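Local coordinates for extracellular solute-binding protein (Bordetella parapertussis, PDB 3PU5), which probably binds a small solute, perhaps a polyamine, outside the cytoplasmic membrane and delivers it to an ABC-type transporter, at residues V113-R118 and G207-G212; G124-W129 and K229-T234; K130-R135 and E182-H187; T193-P198 and P211-R216. One frame throughout, in Å; residues are numbered along the deposited sequence.

Contact 1: V113-R118 and G207-G212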
# COMPACT_ATOMS: atom_id res chain seq x y z
N VAL A 113 4.62 -3.90 -3.95
CA VAL A 113 5.63 -3.70 -4.97
C VAL A 113 6.51 -4.93 -5.10
O VAL A 113 7.14 -5.38 -4.12
CB VAL A 113 6.51 -2.46 -4.69
CG1 VAL A 113 7.54 -2.28 -5.82
CG2 VAL A 113 5.64 -1.22 -4.56
N GLY A 114 6.53 -5.50 -6.30
CA GLY A 114 7.41 -6.60 -6.61
C GLY A 114 8.18 -6.21 -7.85
O GLY A 114 8.45 -5.03 -8.07
N ILE A 115 8.53 -7.20 -8.67
CA ILE A 115 9.27 -6.96 -9.90
C ILE A 115 8.42 -7.35 -11.11
O ILE A 115 8.05 -8.52 -11.25
CB ILE A 115 10.58 -7.76 -9.91
CG1 ILE A 115 11.42 -7.39 -8.68
CG2 ILE A 115 11.36 -7.50 -11.21
CD1 ILE A 115 12.25 -8.54 -8.14
N ALA A 116 8.10 -6.37 -11.95
CA ALA A 116 7.30 -6.63 -13.15
C ALA A 116 8.20 -6.71 -14.38
O ALA A 116 9.17 -5.97 -14.50
CB ALA A 116 6.23 -5.55 -13.32
N TYR A 117 7.88 -7.62 -15.30
CA TYR A 117 8.75 -7.84 -16.45
C TYR A 117 8.01 -8.40 -17.68
O TYR A 117 6.86 -8.84 -17.60
CB TYR A 117 9.92 -8.76 -16.06
CG TYR A 117 9.51 -10.22 -15.92
CD1 TYR A 117 8.95 -10.70 -14.73
CD2 TYR A 117 9.68 -11.11 -16.97
CE1 TYR A 117 8.56 -12.04 -14.61
CE2 TYR A 117 9.29 -12.44 -16.86
CZ TYR A 117 8.74 -12.90 -15.68
OH TYR A 117 8.37 -14.22 -15.59
N ARG A 118 8.70 -8.38 -18.82
CA ARG A 118 8.21 -8.99 -20.06
C ARG A 118 8.89 -10.33 -20.27
O ARG A 118 10.10 -10.39 -20.49
CB ARG A 118 8.53 -8.09 -21.25
CG ARG A 118 7.61 -6.90 -21.42
CD ARG A 118 7.93 -6.16 -22.71
NE ARG A 118 7.59 -6.95 -23.89
CZ ARG A 118 6.62 -6.63 -24.75
NH1 ARG A 118 6.38 -7.41 -25.80
NH2 ARG A 118 5.91 -5.53 -24.55
N GLY A 207 10.18 -0.70 -21.84
CA GLY A 207 10.87 -1.24 -20.69
C GLY A 207 10.80 -2.76 -20.66
O GLY A 207 9.87 -3.35 -21.21
N ALA A 208 11.79 -3.39 -20.03
CA ALA A 208 11.83 -4.85 -19.95
C ALA A 208 11.52 -5.34 -18.54
O ALA A 208 10.95 -6.41 -18.37
CB ALA A 208 13.19 -5.37 -20.41
N ILE A 209 11.89 -4.54 -17.54
CA ILE A 209 11.78 -4.96 -16.15
C ILE A 209 11.94 -3.76 -15.21
O ILE A 209 12.59 -2.78 -15.54
CB ILE A 209 12.85 -6.03 -15.85
CG1 ILE A 209 12.66 -6.65 -14.46
CG2 ILE A 209 14.27 -5.46 -16.01
CD1 ILE A 209 13.46 -7.94 -14.28
N GLY A 210 11.34 -3.86 -14.03
CA GLY A 210 11.45 -2.82 -13.03
C GLY A 210 10.40 -3.05 -11.97
O GLY A 210 9.60 -3.98 -12.10
N PRO A 211 10.39 -2.23 -10.91
CA PRO A 211 9.40 -2.42 -9.85
C PRO A 211 7.98 -2.12 -10.33
O PRO A 211 7.77 -1.18 -11.09
CB PRO A 211 9.84 -1.42 -8.77
CG PRO A 211 11.32 -1.16 -9.07
CD PRO A 211 11.38 -1.19 -10.57
N GLY A 212 7.02 -2.93 -9.88
CA GLY A 212 5.63 -2.76 -10.27
C GLY A 212 4.69 -3.35 -9.22
O GLY A 212 5.11 -4.14 -8.37

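Contact 2: G124-W129 and K229-T234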
# COMPACT_ATOMS: atom_id res chain seq x y z
N GLY A 124 11.60 -16.42 -17.86
CA GLY A 124 11.62 -16.87 -16.48
C GLY A 124 11.81 -15.74 -15.49
O GLY A 124 11.73 -15.96 -14.28
N GLY A 125 12.05 -14.54 -16.00
CA GLY A 125 12.18 -13.37 -15.16
C GLY A 125 13.31 -13.51 -14.16
O GLY A 125 14.37 -14.05 -14.48
N VAL A 126 13.08 -13.00 -12.95
CA VAL A 126 14.02 -13.07 -11.85
C VAL A 126 13.23 -13.56 -10.64
O VAL A 126 12.01 -13.58 -10.69
CB VAL A 126 14.63 -11.68 -11.54
CG1 VAL A 126 15.31 -11.12 -12.75
CG2 VAL A 126 13.56 -10.72 -11.03
N LYS A 127 13.91 -13.96 -9.57
CA LYS A 127 13.21 -14.50 -8.40
C LYS A 127 13.31 -13.61 -7.18
O LYS A 127 12.56 -13.80 -6.21
CB LYS A 127 13.73 -15.89 -8.06
CG LYS A 127 13.33 -16.98 -9.05
CD LYS A 127 14.05 -18.28 -8.72
CE LYS A 127 13.43 -19.46 -9.46
NZ LYS A 127 14.07 -20.74 -9.03
N SER A 128 14.25 -12.67 -7.21
CA SER A 128 14.53 -11.85 -6.03
C SER A 128 14.94 -10.43 -6.40
O SER A 128 15.34 -10.16 -7.54
CB SER A 128 15.65 -12.49 -5.21
OG SER A 128 16.87 -12.43 -5.92
N TRP A 129 14.82 -9.53 -5.43
CA TRP A 129 15.33 -8.16 -5.57
C TRP A 129 16.83 -8.19 -5.84
O TRP A 129 17.37 -7.38 -6.61
CB TRP A 129 15.11 -7.38 -4.27
CG TRP A 129 13.67 -7.04 -3.98
CD1 TRP A 129 12.87 -7.54 -2.98
CD2 TRP A 129 12.86 -6.10 -4.70
NE1 TRP A 129 11.62 -6.97 -3.03
CE2 TRP A 129 11.59 -6.09 -4.08
CE3 TRP A 129 13.09 -5.27 -5.80
CZ2 TRP A 129 10.54 -5.27 -4.54
CZ3 TRP A 129 12.06 -4.47 -6.26
CH2 TRP A 129 10.80 -4.47 -5.63
N LYS A 229 4.35 -10.07 -16.54
CA LYS A 229 4.19 -10.89 -15.36
C LYS A 229 4.80 -10.18 -14.16
O LYS A 229 5.59 -9.24 -14.32
CB LYS A 229 4.82 -12.27 -15.55
CG LYS A 229 3.98 -13.22 -16.39
CD LYS A 229 4.36 -14.66 -16.14
CE LYS A 229 3.41 -15.63 -16.84
NZ LYS A 229 3.38 -15.41 -18.32
N TRP A 230 4.42 -10.64 -12.97
CA TRP A 230 4.85 -10.02 -11.72
C TRP A 230 5.59 -11.05 -10.89
O TRP A 230 5.17 -12.21 -10.81
CB TRP A 230 3.63 -9.53 -10.93
CG TRP A 230 3.95 -8.72 -9.70
CD1 TRP A 230 4.32 -7.41 -9.65
CD2 TRP A 230 3.92 -9.18 -8.34
NE1 TRP A 230 4.51 -7.02 -8.35
CE2 TRP A 230 4.27 -8.09 -7.52
CE3 TRP A 230 3.62 -10.41 -7.73
CZ2 TRP A 230 4.34 -8.18 -6.13
CZ3 TRP A 230 3.69 -10.50 -6.35
CH2 TRP A 230 4.05 -9.39 -5.56
N VAL A 231 6.68 -10.62 -10.27
CA VAL A 231 7.47 -11.49 -9.40
C VAL A 231 7.23 -11.15 -7.94
O VAL A 231 7.33 -10.00 -7.53
CB VAL A 231 8.98 -11.37 -9.68
CG1 VAL A 231 9.76 -12.28 -8.74
CG2 VAL A 231 9.29 -11.73 -11.14
N ASP A 232 6.90 -12.18 -7.17
CA ASP A 232 6.87 -12.11 -5.72
C ASP A 232 8.30 -12.39 -5.26
O ASP A 232 8.73 -13.54 -5.25
CB ASP A 232 5.90 -13.18 -5.20
CG ASP A 232 5.63 -13.05 -3.72
OD1 ASP A 232 6.19 -12.15 -3.08
OD2 ASP A 232 4.83 -13.87 -3.21
N PRO A 233 9.07 -11.34 -4.93
CA PRO A 233 10.51 -11.53 -4.67
C PRO A 233 10.76 -12.40 -3.44
O PRO A 233 10.01 -12.30 -2.47
CB PRO A 233 11.02 -10.11 -4.42
CG PRO A 233 9.94 -9.19 -4.97
CD PRO A 233 8.66 -9.94 -4.73
N THR A 234 11.79 -13.23 -3.47
CA THR A 234 12.03 -14.14 -2.34
C THR A 234 12.27 -13.43 -1.01
O THR A 234 11.95 -13.98 0.05
CB THR A 234 13.17 -15.17 -2.63
OG1 THR A 234 14.38 -14.48 -2.96
CG2 THR A 234 12.79 -16.08 -3.80
O HOH W 1 10.26 -15.50 -6.47

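Contact 3: K130-R135 and E182-H187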
# COMPACT_ATOMS: atom_id res chain seq x y z
N LYS A 130 17.52 -9.11 -5.16
CA LYS A 130 18.96 -9.24 -5.30
C LYS A 130 19.32 -9.65 -6.74
O LYS A 130 20.24 -9.09 -7.33
CB LYS A 130 19.50 -10.26 -4.28
CG LYS A 130 21.00 -10.46 -4.32
CD LYS A 130 21.45 -11.36 -3.17
CE LYS A 130 21.21 -10.70 -1.81
NZ LYS A 130 21.03 -11.69 -0.70
N GLU A 131 18.59 -10.61 -7.28
CA GLU A 131 18.82 -11.04 -8.66
C GLU A 131 18.54 -9.88 -9.62
O GLU A 131 19.32 -9.59 -10.52
CB GLU A 131 17.94 -12.23 -9.01
CG GLU A 131 18.17 -12.77 -10.39
CD GLU A 131 17.32 -13.97 -10.73
OE1 GLU A 131 16.66 -14.52 -9.82
OE2 GLU A 131 17.30 -14.36 -11.92
N PHE A 132 17.41 -9.21 -9.42
CA PHE A 132 17.07 -8.02 -10.19
C PHE A 132 18.21 -7.00 -10.20
O PHE A 132 18.61 -6.50 -11.26
CB PHE A 132 15.80 -7.38 -9.61
CG PHE A 132 15.46 -6.04 -10.20
CD1 PHE A 132 15.37 -5.87 -11.57
CD2 PHE A 132 15.23 -4.94 -9.38
CE1 PHE A 132 15.06 -4.63 -12.11
CE2 PHE A 132 14.91 -3.70 -9.92
CZ PHE A 132 14.82 -3.55 -11.29
N VAL A 133 18.72 -6.68 -9.02
CA VAL A 133 19.83 -5.73 -8.91
C VAL A 133 21.10 -6.21 -9.61
O VAL A 133 21.66 -5.51 -10.45
CB VAL A 133 20.15 -5.40 -7.43
CG1 VAL A 133 21.41 -4.54 -7.33
CG2 VAL A 133 18.97 -4.72 -6.76
N GLU A 134 21.55 -7.41 -9.27
CA GLU A 134 22.84 -7.88 -9.75
C GLU A 134 22.82 -8.13 -11.25
O GLU A 134 23.80 -7.86 -11.93
CB GLU A 134 23.28 -9.14 -9.01
CG GLU A 134 23.47 -8.95 -7.52
CD GLU A 134 24.48 -7.85 -7.17
OE1 GLU A 134 25.40 -7.59 -7.98
OE2 GLU A 134 24.35 -7.26 -6.08
N ARG A 135 21.71 -8.63 -11.78
CA ARG A 135 21.59 -8.83 -13.22
C ARG A 135 21.51 -7.48 -13.95
O ARG A 135 22.06 -7.32 -15.05
CB ARG A 135 20.42 -9.76 -13.56
CG ARG A 135 20.69 -11.23 -13.21
CD ARG A 135 19.50 -12.15 -13.56
NE ARG A 135 19.27 -12.25 -15.00
CZ ARG A 135 18.26 -12.93 -15.55
NH1 ARG A 135 17.39 -13.56 -14.78
NH2 ARG A 135 18.13 -12.97 -16.87
N GLU A 182 22.73 3.45 -7.30
CA GLU A 182 23.79 4.11 -8.05
C GLU A 182 24.50 3.10 -8.96
O GLU A 182 24.92 3.45 -10.06
CB GLU A 182 24.78 4.77 -7.10
CG GLU A 182 25.82 5.61 -7.81
CD GLU A 182 26.62 6.48 -6.85
OE1 GLU A 182 26.71 6.13 -5.66
OE2 GLU A 182 27.16 7.51 -7.30
N ARG A 183 24.62 1.86 -8.50
CA ARG A 183 25.17 0.77 -9.31
C ARG A 183 24.29 0.47 -10.52
O ARG A 183 24.77 0.08 -11.59
CB ARG A 183 25.32 -0.50 -8.45
CG ARG A 183 26.38 -0.41 -7.33
CD ARG A 183 26.31 -1.62 -6.41
NE ARG A 183 26.62 -2.84 -7.13
CZ ARG A 183 26.02 -4.01 -6.94
NH1 ARG A 183 25.05 -4.14 -6.03
NH2 ARG A 183 26.39 -5.06 -7.66
N MSE A 184 22.98 0.65 -10.35
CA MSE A 184 22.03 0.31 -11.41
C MSE A 184 21.81 1.46 -12.37
O MSE A 184 21.36 1.26 -13.51
CB MSE A 184 20.68 -0.09 -10.80
CG MSE A 184 20.76 -1.25 -9.82
SE MSE A 184 19.05 -1.40 -8.85
CE MSE A 184 17.86 -1.66 -10.36
N LYS A 185 22.14 2.67 -11.92
CA LYS A 185 21.80 3.90 -12.64
C LYS A 185 22.09 3.92 -14.16
O LYS A 185 21.28 4.42 -14.93
CB LYS A 185 22.43 5.13 -11.95
CG LYS A 185 21.95 6.45 -12.54
CD LYS A 185 22.47 7.66 -11.77
CE LYS A 185 23.98 7.79 -11.88
NZ LYS A 185 24.46 9.02 -11.17
N PRO A 186 23.25 3.37 -14.58
CA PRO A 186 23.59 3.39 -16.01
C PRO A 186 22.59 2.64 -16.89
O PRO A 186 22.50 2.92 -18.09
CB PRO A 186 24.94 2.66 -16.06
CG PRO A 186 25.52 2.84 -14.70
CD PRO A 186 24.35 2.84 -13.76
N HIS A 187 21.85 1.70 -16.29
CA HIS A 187 20.98 0.80 -17.03
C HIS A 187 19.52 1.19 -16.92
O HIS A 187 18.67 0.52 -17.48
CB HIS A 187 21.20 -0.61 -16.53
CG HIS A 187 22.64 -0.96 -16.39
ND1 HIS A 187 23.30 -0.94 -15.18
CD2 HIS A 187 23.57 -1.26 -17.33
CE1 HIS A 187 24.58 -1.24 -15.38
NE2 HIS A 187 24.76 -1.45 -16.67

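Contact 4: T193-P198 and P211-R216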
# COMPACT_ATOMS: atom_id res chain seq x y z
N THR A 193 7.02 8.31 -12.73
CA THR A 193 6.39 9.26 -11.84
C THR A 193 4.92 8.95 -11.55
O THR A 193 4.27 9.68 -10.81
CB THR A 193 6.46 10.69 -12.43
OG1 THR A 193 5.81 10.70 -13.70
CG2 THR A 193 7.90 11.14 -12.60
N ALA A 194 4.38 7.88 -12.14
CA ALA A 194 3.00 7.51 -11.86
C ALA A 194 2.82 6.00 -11.65
O ALA A 194 3.59 5.20 -12.19
CB ALA A 194 2.08 8.00 -12.96
N PHE A 195 1.81 5.63 -10.87
CA PHE A 195 1.52 4.23 -10.56
C PHE A 195 1.29 3.34 -11.78
O PHE A 195 1.62 2.15 -11.78
CB PHE A 195 0.32 4.14 -9.62
CG PHE A 195 0.63 4.57 -8.21
CD1 PHE A 195 1.55 3.86 -7.44
CD2 PHE A 195 0.01 5.67 -7.66
CE1 PHE A 195 1.83 4.25 -6.15
CE2 PHE A 195 0.29 6.07 -6.36
CZ PHE A 195 1.20 5.36 -5.60
N ASN A 196 0.72 3.92 -12.83
CA ASN A 196 0.39 3.17 -14.04
C ASN A 196 1.60 3.00 -14.96
O ASN A 196 1.54 2.26 -15.94
CB ASN A 196 -0.75 3.88 -14.77
CG ASN A 196 -1.25 3.12 -15.98
OD1 ASN A 196 -1.64 1.95 -15.88
ND2 ASN A 196 -1.27 3.78 -17.13
N ASP A 197 2.71 3.65 -14.63
CA ASP A 197 3.89 3.65 -15.49
C ASP A 197 4.53 2.27 -15.76
O ASP A 197 4.85 1.96 -16.90
CB ASP A 197 4.94 4.66 -14.98
CG ASP A 197 4.57 6.12 -15.26
OD1 ASP A 197 3.62 6.34 -16.04
OD2 ASP A 197 5.22 7.04 -14.72
N PRO A 198 4.74 1.45 -14.71
CA PRO A 198 5.33 0.14 -15.05
C PRO A 198 4.55 -0.64 -16.12
O PRO A 198 5.15 -1.20 -17.03
CB PRO A 198 5.30 -0.60 -13.71
CG PRO A 198 5.47 0.49 -12.69
CD PRO A 198 4.69 1.68 -13.26
N PRO A 211 10.39 -2.23 -10.91
CA PRO A 211 9.40 -2.42 -9.85
C PRO A 211 7.98 -2.12 -10.33
O PRO A 211 7.77 -1.18 -11.09
CB PRO A 211 9.84 -1.42 -8.77
CG PRO A 211 11.32 -1.16 -9.07
CD PRO A 211 11.38 -1.19 -10.57
N GLY A 212 7.02 -2.93 -9.88
CA GLY A 212 5.63 -2.76 -10.27
C GLY A 212 4.69 -3.35 -9.22
O GLY A 212 5.11 -4.14 -8.37
N TRP A 213 3.43 -2.96 -9.30
CA TRP A 213 2.44 -3.38 -8.31
C TRP A 213 1.80 -4.70 -8.69
O TRP A 213 1.56 -4.97 -9.87
CB TRP A 213 1.40 -2.27 -8.09
CG TRP A 213 2.00 -1.17 -7.27
CD1 TRP A 213 1.92 -1.02 -5.92
CD2 TRP A 213 2.85 -0.12 -7.75
NE1 TRP A 213 2.64 0.08 -5.52
CE2 TRP A 213 3.23 0.65 -6.63
CE3 TRP A 213 3.32 0.26 -9.01
CZ2 TRP A 213 4.05 1.76 -6.73
CZ3 TRP A 213 4.14 1.38 -9.12
CH2 TRP A 213 4.50 2.11 -7.98
N ASP A 214 1.54 -5.54 -7.69
CA ASP A 214 0.96 -6.85 -7.97
C ASP A 214 -0.38 -6.74 -8.70
O ASP A 214 -0.53 -7.28 -9.79
CB ASP A 214 0.87 -7.76 -6.72
CG ASP A 214 0.08 -7.13 -5.57
OD1 ASP A 214 -0.01 -5.89 -5.44
OD2 ASP A 214 -0.46 -7.91 -4.76
N GLY A 215 -1.34 -6.04 -8.10
CA GLY A 215 -2.67 -5.94 -8.68
C GLY A 215 -2.68 -5.34 -10.08
O GLY A 215 -3.26 -5.90 -11.01
N ARG A 216 -2.03 -4.19 -10.21
CA ARG A 216 -1.94 -3.52 -11.50
C ARG A 216 -1.35 -4.43 -12.57
O ARG A 216 -1.84 -4.47 -13.70
CB ARG A 216 -1.13 -2.24 -11.36
CG ARG A 216 -1.89 -1.17 -10.61
CD ARG A 216 -1.09 0.10 -10.48
NE ARG A 216 -1.95 1.26 -10.70
CZ ARG A 216 -2.37 2.09 -9.76
NH1 ARG A 216 -2.00 1.91 -8.49
NH2 ARG A 216 -3.15 3.11 -10.08

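Contact 1: V113-R118 and G207-G212
The carbonyl oxygen of G212 takes two N-H donors: the backbone N of G114 across the strand pair, 2.9 Å from G212 O, and the indole NE1 of W230. G114 N lies almost in line with the C=O bond of G212. The return bond is built differently, because G212 N reaches G114 O at 3.1 Å from a position 49° above the carbonyl plane, and the CA-H of P211 also leans on G114 O. Two residues along, A116 N donates to G210 O at 2.8 Å and G210 N answers to A116 O; R118 N to A208 O ends the antiparallel ladder. The short strand axes run 146° apart, antiparallel with a twist.

On the face carrying A116, the partners are the glycines G210 and G212, and A116 CB comes within 4.2 Å of G212 CA. Y117 and I209 share the opposite face. I209 sends CG1 anti to its backbone N (chi1 -172°), and this carbon meets Y117 CB at 3.8 Å; I115 CG2 reaches it from alongside at 3.6 Å. The Y117 ring extends away from strand 209-213. V113 CG1 touches P211 CB at the far end.

R118 turns its guanidinium to L202 O and D120. The ladder belongs to the antiparallel sheet of one lobe of what is probably a two-lobed solute-binding protein. Strand 111-117 pairs in addition with strand 229-231, through I115 with V231 and Y117 with K229. F132 of helix 129-138 packs on both I115 and I209, W129 joins it on I115, and strand 145-148 meets I209 and P211.

Contact 2: G124-W129 and K229-T234
W129 offers one face of its indole to P233, whose ring runs alongside it. P233 CB makes a CH-pi contact 3.7 Å from the centroid of the five-membered ring, 27° off its normal. Beside it P233 CG sits above the face, offset toward the rim, 3.4 Å from W129 NE1. A W129 chi1 of -70° sets CG beside the backbone N, with the indole alongside P233, and the ring nitrogen is tied down further on by G236 O.

K127 O is the polar centre of the contact. T234 N donates to it at 2.9 Å, and a water that gives one hydrogen to K127 O gives the other to D232 O. The P233 CA-H approaches the same oxygen.

Here the chain is about to enter helix 129-138, with S128 as its N-cap: S128 OG, held between the backbone N and the carbonyl carbon (chi1 68°), accepts from E131 N. K127 N donates to E131 OE1, and W129 N to E235 OE1, so E235, just beyond the second segment, also accepts from the first turn.

T234 straddles this corner. Its OG1 packs 3.3 Å from S128 CB, and its CG2 lies 3.3 Å from K127 O. V231, at the end of strand 229-231, points toward the loop with both methyls against V126 O, CG1 at 3.2 Å and CG2 close behind. The valine side chains themselves meet more loosely, V126 CG2 to V231 CG2 at 4.4 Å.

Contact 3: K130-R135 and E182-H187
The two terminal nitrogens of R183 each take one carboxylate oxygen of E134. NH2 of R183 donates to OE1 of E134 at 2.7 Å, and NH1 of R183 to OE2 of E134 at 3.2 Å. Both oxygens are met on their syn side and stay close to the guanidinium plane, although the two flat groups are turned 30° against each other. A longer, weak bond from R183 NH2 to E134 OE2 crosses the pair. The glutamate CB heads away from the other helix; a bend at chi2 (-57°) places CD so that the carboxylate comes back to the arginine.

Beneath the salt bridge the contact is apolar. Selenomethionine M184 reaches across at about a right angle to V133 and F132: its SE lies 3.9 Å from V133 CG2, and its CE 3.6 Å from F132 CE2. The other valine branch, V133 CG1, rests 3.9 Å from R183 NH1.

A second set of contacts surrounds these groups. Y167 OH, from helix 156-167, hydrogen-bonds E134 OE2, while F163 and Y167 back V133. V137 touches both R183 and M184, and T136 packs on M184, so residues F132 to V137 pack along R183 and M184.

Chemically, an outer charged pair and an inner methyl-to-aromatic packing act together in this helix-helix contact. With both guanidinium ends and the Y167 hydroxyl gathered at one carboxylate, E134 is probably held ionised, and its rotation is probably restricted by partners arriving from two different helices.

Contact 4: T193-P198 and P211-R216
F195 meets W213 as a T-shaped pair, the phenyl edge turned to the indole face. The planes stand at 78° and the F195 centroid is 4.9 Å from that of the six-membered ring. F195 CG is anti to its carbonyl carbon (chi1 -73°), on the side where the ring can reach the indole. F195 CD1 does the touching, offset toward the rim and 3.3 Å from W213 CZ2, with CE1 next to it.

R216 comes to the same phenylalanine differently. F195 CB sits over the centre of the guanidinium face, 3.4 Å from R216 CZ. The guanidinium plane is only 11° from the phenyl plane, but it lies over CB rather than the ring.

P198 approaches W213 at its edge, CG near the ring plane and 3.9 Å from W213 CZ3. The same P198 CG lies 3.3 Å from P211 O, setting P198 of helix 197-204 against strand 209-213.

The F195 backbone belongs to a type I turn from A194 to D197. D197 OD2 collects T193 N and A194 N, bracing the loop that presents the ring. W213 is the N-cap residue of helix 214-223, so the indole projects from the strand-to-helix junction, with F192 of strand 188-192 also against it.

Across the interface the attraction is probably mainly dispersion, with some edge-to-face electrostatics; the arginine adds a charged plane laid on a methylene carbon.

From the N terminus, strand 111-117 opens contact 1, and the loop 124-129 and helix 129-138 that follow open contacts 2 and 3. Contact 3 closes first, when helix 174-184 returns to helix 129-138; its loop lies wholly within those of contacts 1 and 2. Contact 4 then opens at 193-198, in series with contact 3 and within contact 2. Contact 1 closes at 207-212, just before contact 4 closes at 211-216; they share P211 and G212. Contact 2 closes last, at 229-234, and crosses contact 1. Contact 1 joins two strands, contact 2 ties a helix start to the end of strand 229-231, contact 3 joins two helices, and contact 4 sets a turn against a strand-to-helix junction.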